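Local coordinates for sweet protein mabinlin-2 chain B (Capparis masaikai, PDB 2DS2) that forms one chain of a heat-stable 2S seed storage albumin with sweetness-inducing activity, at residues Pro5-Arg8 and Gln9-Gln13; Ala30-Val33 and Leu34-Ile38; Pro42-Leu45 and Arg46-Phe49. One frame throughout, in Å; residues are numbered along the deposited sequence.

Contact 1: residues Pro5-Arg8 and Gln9-Gln13; sequences PALR and QCCNQ
The first turns of helix 6-14 carry two neighbouring cysteines, Cys10 and Cys11, in the Cys-Cys pair familiar from the 2S albumins and other prolamin-type proteins. Leu7 meets Cys11 one turn on. The two methyl groups of Leu7 both face the sulfur, with CD1 of Leu7 3.5 Å from SG of Cys11 and CD2 a little farther off. CG of Leu7 stands anti to the backbone N (chi1 -178°), which carries its methyls along the helix to the sulfur. Four backbone bonds build the turns. N of Cys11 gives a bond of 2.8 Å to O of Leu7, and N of Cys10 one of the same length to O of Ala6. The bond from N of Gln9 to O of Pro5 is longer, 3.2 Å. CG of Gln9 also lies against that carbonyl, 3.1 Å from O of Pro5. The OE1 end of Gln9 is hydrogen-bonded to a basic side chain of another protein chain. On the outer side Arg8 and Asn12 run alongside each other, their flat ends turned 43° apart. O of Arg8 takes the N-H of Asn12, with N of Asn12 at 3.0 Å. O of Arg8 also accepts a bond of 3.0 Å from a water, and the same water gives a weak bond to OD1 of Asn12. Two donors therefore grip this carbonyl. Inward, Cys11 is disulfide-bonded to Cys59, and Cys10 is joined by a disulfide to another protein chain. Leu7 and Cys10 rest on Leu55 of helix 42-58, and Leu7 also touches Ile58.

Contact 2: residues Ala30-Val33 and Leu34-Ile38; sequences AQQV and LQRQI
Val33 turns CG1 anti to its backbone N, while CG of Gln37 stands anti to its own carbonyl carbon (chi1 -53°), and this brings CG1 of Val33 to 3.8 Å from CG of Gln37. The pair lies at the C-terminal end of helix 22-36, in the all-helical fold of the 2S albumins. Gln37 is the first residue to leave helical backbone angles. N of Gln37 still bonds to O of Val33 at 2.9 Å, but the N-H points at the oxygen at only 136°. The bonds from Leu34, Gln35 and Arg36 to Ala30, Gln31 and Gln32 are straighter. One residue earlier in each segment, the aliphatic part of Arg36 lies along the carbonyl of Gln32, with CB of Arg36 3.2 Å from O of Gln32. The chain of Gln32 is bent at chi2, and its amide comes alongside that of Gln35, the two planes 76° apart. Val33 is buried and packs on a polar side chain of another protein chain. Leu34 touches Leu45 of helix 42-58, and Ala30 touches Leu48 and Phe49. A water joins the polar ends, giving a bond of 2.8 Å to OE1 of Gln32 and accepting one of 2.9 Å from NH1 of Arg36.

Contact 3: residues Pro42-Leu45 and Arg46-Phe49; sequences PQQL and RRLF
Leu45 and Phe49 lie side by side one turn apart, with CD1 of Leu45 3.4 Å from CE2 of Phe49. O of Leu45 meets the same ring at its edge, 3.2 Å from CD2 of Phe49. O of Leu45 also accepts a nearly straight bond of 3.2 Å from N of Phe49. On another side of the helix two arginines close on Gln43. O of Gln43 lies over one face of the Arg46 guanidinium. NH2 of Arg47 is 3.2 Å from CG of Gln43, and CG of Gln44 lies over one face of the Arg47 guanidinium. Bends at chi2 and chi3 (125° and 62°) fold Arg47 back over the preceding turn. An alanine in place of Arg47 would lack the guanidinium packed on CG of Gln43 and CG of Gln44, and would probably leave the Gln43 chain freer to turn. Backbone bonds from Arg46, Arg47 and Leu48 to Pro42, Gln43 and Gln44 fix the spacing of these groups in the first turns of helix 42-58. Farther out, Phe69 and Ala71 touch Phe49, and Ile39 touches Leu48. The chemistry implies a two-sided helix, apolar toward helix 22-36 and cationic on another side. There the guanidinium groups rest on glutamine CB and CG carbons and the Gln43 carbonyl, without a side-chain hydrogen bond between the two segments.

The three contacts are turns of single helices, one on each helix of the chain. Each has a buried side and an exposed polar side. The buried residues are Ala6, Cys10 and Cys11 in contact 1, Ala30 and Val33 in contact 2, and Gln44, Leu48 and Phe49 in contact 3. Contacts 2 and 3 touch, their centres about 11 Å apart, and share the mostly apolar seam between helices 22-36 and 42-58. Contact 1 stands apart, its centre about 18 Å from that of contact 2. It reaches helix 42-58 farther along, and disulfides anchor its inner side. Contacts 1 and 2 each have their own water bridge, the one in contact 1 weak at one end. Contact 3 instead sets guanidinium groups against glutamines.

Contact 1: residues Pro5-Arg8 and Gln9-Gln13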
loop_
_atom_site.group_PDB
_atom_site.type_symbol
_atom_site.label_atom_id
_atom_site.label_comp_id
_atom_site.label_asym_id
_atom_site.label_seq_id
_atom_site.Cartn_x
_atom_site.Cartn_y
_atom_site.Cartn_z
ATOM N N PRO B 5 12.721 5.642 7.974
ATOM C CA PRO B 5 11.314 6.088 7.819
ATOM C C PRO B 5 10.605 5.231 6.775
ATOM O O PRO B 5 10.954 5.265 5.591
ATOM C CB PRO B 5 11.349 7.545 7.375
ATOM C CG PRO B 5 12.745 7.977 7.826
ATOM C CD PRO B 5 13.634 6.742 7.623
ATOM N N ALA B 6 9.611 4.466 7.217
ATOM C CA ALA B 6 8.856 3.592 6.324
ATOM C C ALA B 6 8.060 4.375 5.281
ATOM O O ALA B 6 8.210 4.151 4.081
ATOM C CB ALA B 6 7.920 2.706 7.136
ATOM N N LEU B 7 7.209 5.288 5.734
ATOM C CA LEU B 7 6.405 6.078 4.809
ATOM C C LEU B 7 7.264 6.730 3.731
ATOM O O LEU B 7 6.969 6.623 2.543
ATOM C CB LEU B 7 5.618 7.154 5.567
ATOM C CG LEU B 7 4.665 8.056 4.770
ATOM C CD1 LEU B 7 5.458 9.041 3.922
ATOM C CD2 LEU B 7 3.741 7.196 3.908
ATOM N N ARG B 8 8.330 7.405 4.148
ATOM C CA ARG B 8 9.212 8.079 3.201
ATOM C C ARG B 8 9.697 7.118 2.119
ATOM O O ARG B 8 9.561 7.395 0.924
ATOM C CB ARG B 8 10.408 8.690 3.937
ATOM C CG ARG B 8 11.252 9.621 3.076
ATOM C CD ARG B 8 12.474 10.112 3.840
ATOM N NE ARG B 8 13.171 11.183 3.135
ATOM C CZ ARG B 8 14.265 11.791 3.588
ATOM N NH1 ARG B 8 14.793 11.434 4.752
ATOM N NH2 ARG B 8 14.829 12.761 2.878
ATOM N N GLN B 9 10.260 5.988 2.537
ATOM C CA GLN B 9 10.753 4.995 1.591
ATOM C C GLN B 9 9.598 4.514 0.715
ATOM O O GLN B 9 9.749 4.351 -0.493
ATOM C CB GLN B 9 11.360 3.798 2.329
ATOM C CG GLN B 9 12.562 4.131 3.200
ATOM C CD GLN B 9 13.124 2.906 3.903
ATOM O OE1 GLN B 9 12.391 2.159 4.553
ATOM N NE2 GLN B 9 14.430 2.700 3.783
ATOM N N CYS B 10 8.444 4.297 1.337
ATOM C CA CYS B 10 7.269 3.837 0.608
ATOM C C CYS B 10 6.919 4.807 -0.518
ATOM O O CYS B 10 6.723 4.406 -1.669
ATOM C CB CYS B 10 6.076 3.684 1.564
ATOM S SG CYS B 10 4.477 3.461 0.718
ATOM N N CYS B 11 6.856 6.091 -0.196
ATOM C CA CYS B 11 6.521 7.070 -1.214
ATOM C C CYS B 11 7.581 7.128 -2.311
ATOM O O CYS B 11 7.253 7.306 -3.485
ATOM C CB CYS B 11 6.316 8.444 -0.578
ATOM S SG CYS B 11 4.824 8.574 0.468
ATOM N N ASN B 12 8.848 6.954 -1.943
ATOM C CA ASN B 12 9.911 6.979 -2.942
ATOM C C ASN B 12 9.715 5.864 -3.962
ATOM O O ASN B 12 9.904 6.074 -5.158
ATOM C CB ASN B 12 11.291 6.820 -2.300
ATOM C CG ASN B 12 11.760 8.079 -1.598
ATOM O OD1 ASN B 12 11.455 9.190 -2.024
ATOM N ND2 ASN B 12 12.525 7.908 -0.527
ATOM N N GLN B 13 9.331 4.685 -3.478
ATOM C CA GLN B 13 9.110 3.534 -4.343
ATOM C C GLN B 13 7.863 3.720 -5.194
ATOM O O GLN B 13 7.872 3.445 -6.391
ATOM C CB GLN B 13 8.957 2.262 -3.507
ATOM C CG GLN B 13 10.197 1.879 -2.737
ATOM C CD GLN B 13 10.011 0.598 -1.956
ATOM O OE1 GLN B 13 9.159 0.515 -1.075
ATOM N NE2 GLN B 13 10.811 -0.410 -2.277
HETATM O O HOH W 1 9.359 10.317 0.302
#

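Contact 2: residues Ala30-Val33 and Leu34-Ile38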
loop_
_atom_site.group_PDB
_atom_site.type_symbol
_atom_site.label_atom_id
_atom_site.label_comp_id
_atom_site.label_asym_id
_atom_site.label_seq_id
_atom_site.Cartn_x
_atom_site.Cartn_y
_atom_site.Cartn_z
ATOM N N ALA B 30 -1.185 -4.360 0.034
ATOM C CA ALA B 30 -2.181 -4.600 1.064
ATOM C C ALA B 30 -2.420 -6.088 1.253
ATOM O O ALA B 30 -2.513 -6.569 2.373
ATOM C CB ALA B 30 -3.488 -3.900 0.697
ATOM N N GLN B 31 -2.527 -6.822 0.153
ATOM C CA GLN B 31 -2.760 -8.255 0.255
ATOM C C GLN B 31 -1.584 -8.940 0.944
ATOM O O GLN B 31 -1.772 -9.914 1.673
ATOM C CB GLN B 31 -2.975 -8.858 -1.130
ATOM C CG GLN B 31 -4.325 -8.515 -1.732
ATOM C CD GLN B 31 -5.483 -8.918 -0.830
ATOM O OE1 GLN B 31 -5.517 -10.030 -0.302
ATOM N NE2 GLN B 31 -6.443 -8.013 -0.656
ATOM N N GLN B 32 -0.378 -8.428 0.711
ATOM C CA GLN B 32 0.817 -9.005 1.327
ATOM C C GLN B 32 0.793 -8.823 2.830
ATOM O O GLN B 32 1.207 -9.714 3.572
ATOM C CB GLN B 32 2.093 -8.383 0.747
ATOM C CG GLN B 32 2.455 -8.932 -0.621
ATOM C CD GLN B 32 2.731 -10.427 -0.578
ATOM O OE1 GLN B 32 3.657 -10.878 0.097
ATOM N NE2 GLN B 32 1.924 -11.201 -1.293
ATOM N N VAL B 33 0.306 -7.673 3.288
ATOM C CA VAL B 33 0.239 -7.438 4.725
ATOM C C VAL B 33 -0.846 -8.331 5.314
ATOM O O VAL B 33 -0.663 -8.934 6.369
ATOM C CB VAL B 33 -0.082 -5.968 5.054
ATOM C CG1 VAL B 33 -0.212 -5.800 6.576
ATOM C CG2 VAL B 33 1.012 -5.067 4.508
ATOM N N LEU B 34 -1.975 -8.433 4.620
ATOM C CA LEU B 34 -3.078 -9.273 5.085
ATOM C C LEU B 34 -2.615 -10.720 5.222
ATOM O O LEU B 34 -2.903 -11.387 6.215
ATOM C CB LEU B 34 -4.258 -9.208 4.093
ATOM C CG LEU B 34 -5.538 -10.006 4.393
ATOM C CD1 LEU B 34 -5.331 -11.491 4.166
ATOM C CD2 LEU B 34 -5.975 -9.730 5.824
ATOM N N GLN B 35 -1.880 -11.195 4.224
ATOM C CA GLN B 35 -1.388 -12.571 4.217
ATOM C C GLN B 35 -0.275 -12.849 5.229
ATOM O O GLN B 35 -0.357 -13.805 6.010
ATOM C CB GLN B 35 -0.889 -12.916 2.809
ATOM C CG GLN B 35 0.077 -14.085 2.752
ATOM C CD GLN B 35 0.734 -14.231 1.394
ATOM O OE1 GLN B 35 1.899 -14.621 1.298
ATOM N NE2 GLN B 35 -0.009 -13.921 0.336
ATOM N N ARG B 36 0.747 -12.001 5.215
ATOM C CA ARG B 36 1.921 -12.156 6.078
ATOM C C ARG B 36 1.785 -11.765 7.543
ATOM O O ARG B 36 2.632 -12.129 8.364
ATOM C CB ARG B 36 3.095 -11.375 5.485
ATOM C CG ARG B 36 3.619 -11.917 4.172
ATOM C CD ARG B 36 4.679 -10.983 3.635
ATOM N NE ARG B 36 5.607 -10.610 4.696
ATOM C CZ ARG B 36 6.391 -9.538 4.669
ATOM N NH1 ARG B 36 6.367 -8.717 3.628
ATOM N NH2 ARG B 36 7.196 -9.283 5.693
ATOM N N GLN B 37 0.744 -11.021 7.880
ATOM C CA GLN B 37 0.561 -10.588 9.261
ATOM C C GLN B 37 -0.703 -11.155 9.888
ATOM O O GLN B 37 -1.574 -11.680 9.203
ATOM C CB GLN B 37 0.483 -9.060 9.327
ATOM C CG GLN B 37 1.627 -8.312 8.667
ATOM C CD GLN B 37 2.968 -8.612 9.298
ATOM O OE1 GLN B 37 3.054 -8.885 10.495
ATOM N NE2 GLN B 37 4.025 -8.550 8.498
ATOM N N ILE B 38 -0.804 -11.042 11.205
ATOM C CA ILE B 38 -1.989 -11.500 11.891
ATOM C C ILE B 38 -2.935 -10.306 11.921
ATOM O O ILE B 38 -2.679 -9.310 12.606
ATOM C CB ILE B 38 -1.682 -11.945 13.339
ATOM C CG1 ILE B 38 -0.817 -13.210 13.317
ATOM C CG2 ILE B 38 -2.983 -12.205 14.090
ATOM C CD1 ILE B 38 -0.342 -13.644 14.694
HETATM O O HOH W 2 5.923 -9.511 0.921
#

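Contact 3: residues Pro42-Leu45 and Arg46-Phe49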
loop_
_atom_site.group_PDB
_atom_site.type_symbol
_atom_site.label_atom_id
_atom_site.label_comp_id
_atom_site.label_asym_id
_atom_site.label_seq_id
_atom_site.Cartn_x
_atom_site.Cartn_y
_atom_site.Cartn_z
ATOM N N PRO B 42 -12.283 -7.470 11.667
ATOM C CA PRO B 42 -12.873 -6.570 10.669
ATOM C C PRO B 42 -12.337 -5.139 10.724
ATOM O O PRO B 42 -12.071 -4.532 9.692
ATOM C CB PRO B 42 -14.366 -6.641 10.989
ATOM C CG PRO B 42 -14.527 -8.019 11.525
ATOM C CD PRO B 42 -13.339 -8.150 12.437
ATOM N N GLN B 43 -12.186 -4.604 11.932
ATOM C CA GLN B 43 -11.692 -3.245 12.115
ATOM C C GLN B 43 -10.269 -3.078 11.570
ATOM O O GLN B 43 -9.992 -2.150 10.803
ATOM C CB GLN B 43 -11.728 -2.873 13.604
ATOM C CG GLN B 43 -10.628 -3.515 14.455
ATOM C CD GLN B 43 -10.639 -5.036 14.417
ATOM O OE1 GLN B 43 -9.585 -5.676 14.463
ATOM N NE2 GLN B 43 -11.830 -5.623 14.349
ATOM N N GLN B 44 -9.369 -3.974 11.967
ATOM C CA GLN B 44 -7.986 -3.919 11.508
ATOM C C GLN B 44 -7.878 -4.107 10.003
ATOM O O GLN B 44 -7.064 -3.459 9.347
ATOM C CB GLN B 44 -7.142 -4.987 12.197
ATOM C CG GLN B 44 -6.620 -4.580 13.554
ATOM C CD GLN B 44 -5.389 -5.371 13.948
ATOM O OE1 GLN B 44 -4.764 -5.097 14.971
ATOM N NE2 GLN B 44 -5.032 -6.358 13.133
ATOM N N LEU B 45 -8.688 -5.011 9.463
ATOM C CA LEU B 45 -8.681 -5.266 8.030
ATOM C C LEU B 45 -9.066 -3.978 7.313
ATOM O O LEU B 45 -8.465 -3.608 6.304
ATOM C CB LEU B 45 -9.681 -6.367 7.675
ATOM C CG LEU B 45 -9.741 -6.768 6.199
ATOM C CD1 LEU B 45 -8.415 -7.380 5.790
ATOM C CD2 LEU B 45 -10.874 -7.751 5.968
ATOM N N ARG B 46 -10.071 -3.294 7.846
ATOM C CA ARG B 46 -10.529 -2.046 7.256
ATOM C C ARG B 46 -9.418 -1.005 7.225
ATOM O O ARG B 46 -9.173 -0.385 6.196
ATOM C CB ARG B 46 -11.719 -1.492 8.045
ATOM C CG ARG B 46 -12.159 -0.106 7.612
ATOM C CD ARG B 46 -13.043 0.528 8.677
ATOM N NE ARG B 46 -12.348 0.616 9.960
ATOM C CZ ARG B 46 -12.755 0.020 11.078
ATOM N NH1 ARG B 46 -13.865 -0.712 11.082
ATOM N NH2 ARG B 46 -12.044 0.148 12.190
ATOM N N ARG B 47 -8.758 -0.813 8.362
ATOM C CA ARG B 47 -7.686 0.168 8.467
ATOM C C ARG B 47 -6.526 -0.175 7.542
ATOM O O ARG B 47 -5.895 0.706 6.975
ATOM C CB ARG B 47 -7.198 0.266 9.915
ATOM C CG ARG B 47 -7.953 1.306 10.745
ATOM C CD ARG B 47 -8.537 0.717 12.013
ATOM N NE ARG B 47 -7.520 0.195 12.922
ATOM C CZ ARG B 47 -7.801 -0.467 14.040
ATOM N NH1 ARG B 47 -6.825 -0.917 14.818
ATOM N NH2 ARG B 47 -9.062 -0.678 14.382
ATOM N N LEU B 48 -6.252 -1.466 7.403
ATOM C CA LEU B 48 -5.171 -1.915 6.529
ATOM C C LEU B 48 -5.433 -1.388 5.117
ATOM O O LEU B 48 -4.601 -0.692 4.531
ATOM C CB LEU B 48 -5.125 -3.446 6.520
ATOM C CG LEU B 48 -4.062 -4.177 5.691
ATOM C CD1 LEU B 48 -4.068 -5.643 6.087
ATOM C CD2 LEU B 48 -4.352 -4.052 4.204
ATOM N N PHE B 49 -6.602 -1.713 4.580
ATOM C CA PHE B 49 -6.950 -1.276 3.233
ATOM C C PHE B 49 -7.131 0.233 3.095
ATOM O O PHE B 49 -6.844 0.796 2.034
ATOM C CB PHE B 49 -8.183 -2.036 2.753
ATOM C CG PHE B 49 -7.878 -3.442 2.330
ATOM C CD1 PHE B 49 -7.397 -3.702 1.052
ATOM C CD2 PHE B 49 -8.001 -4.498 3.228
ATOM C CE1 PHE B 49 -7.040 -4.993 0.670
ATOM C CE2 PHE B 49 -7.645 -5.792 2.858
ATOM C CZ PHE B 49 -7.165 -6.039 1.577
#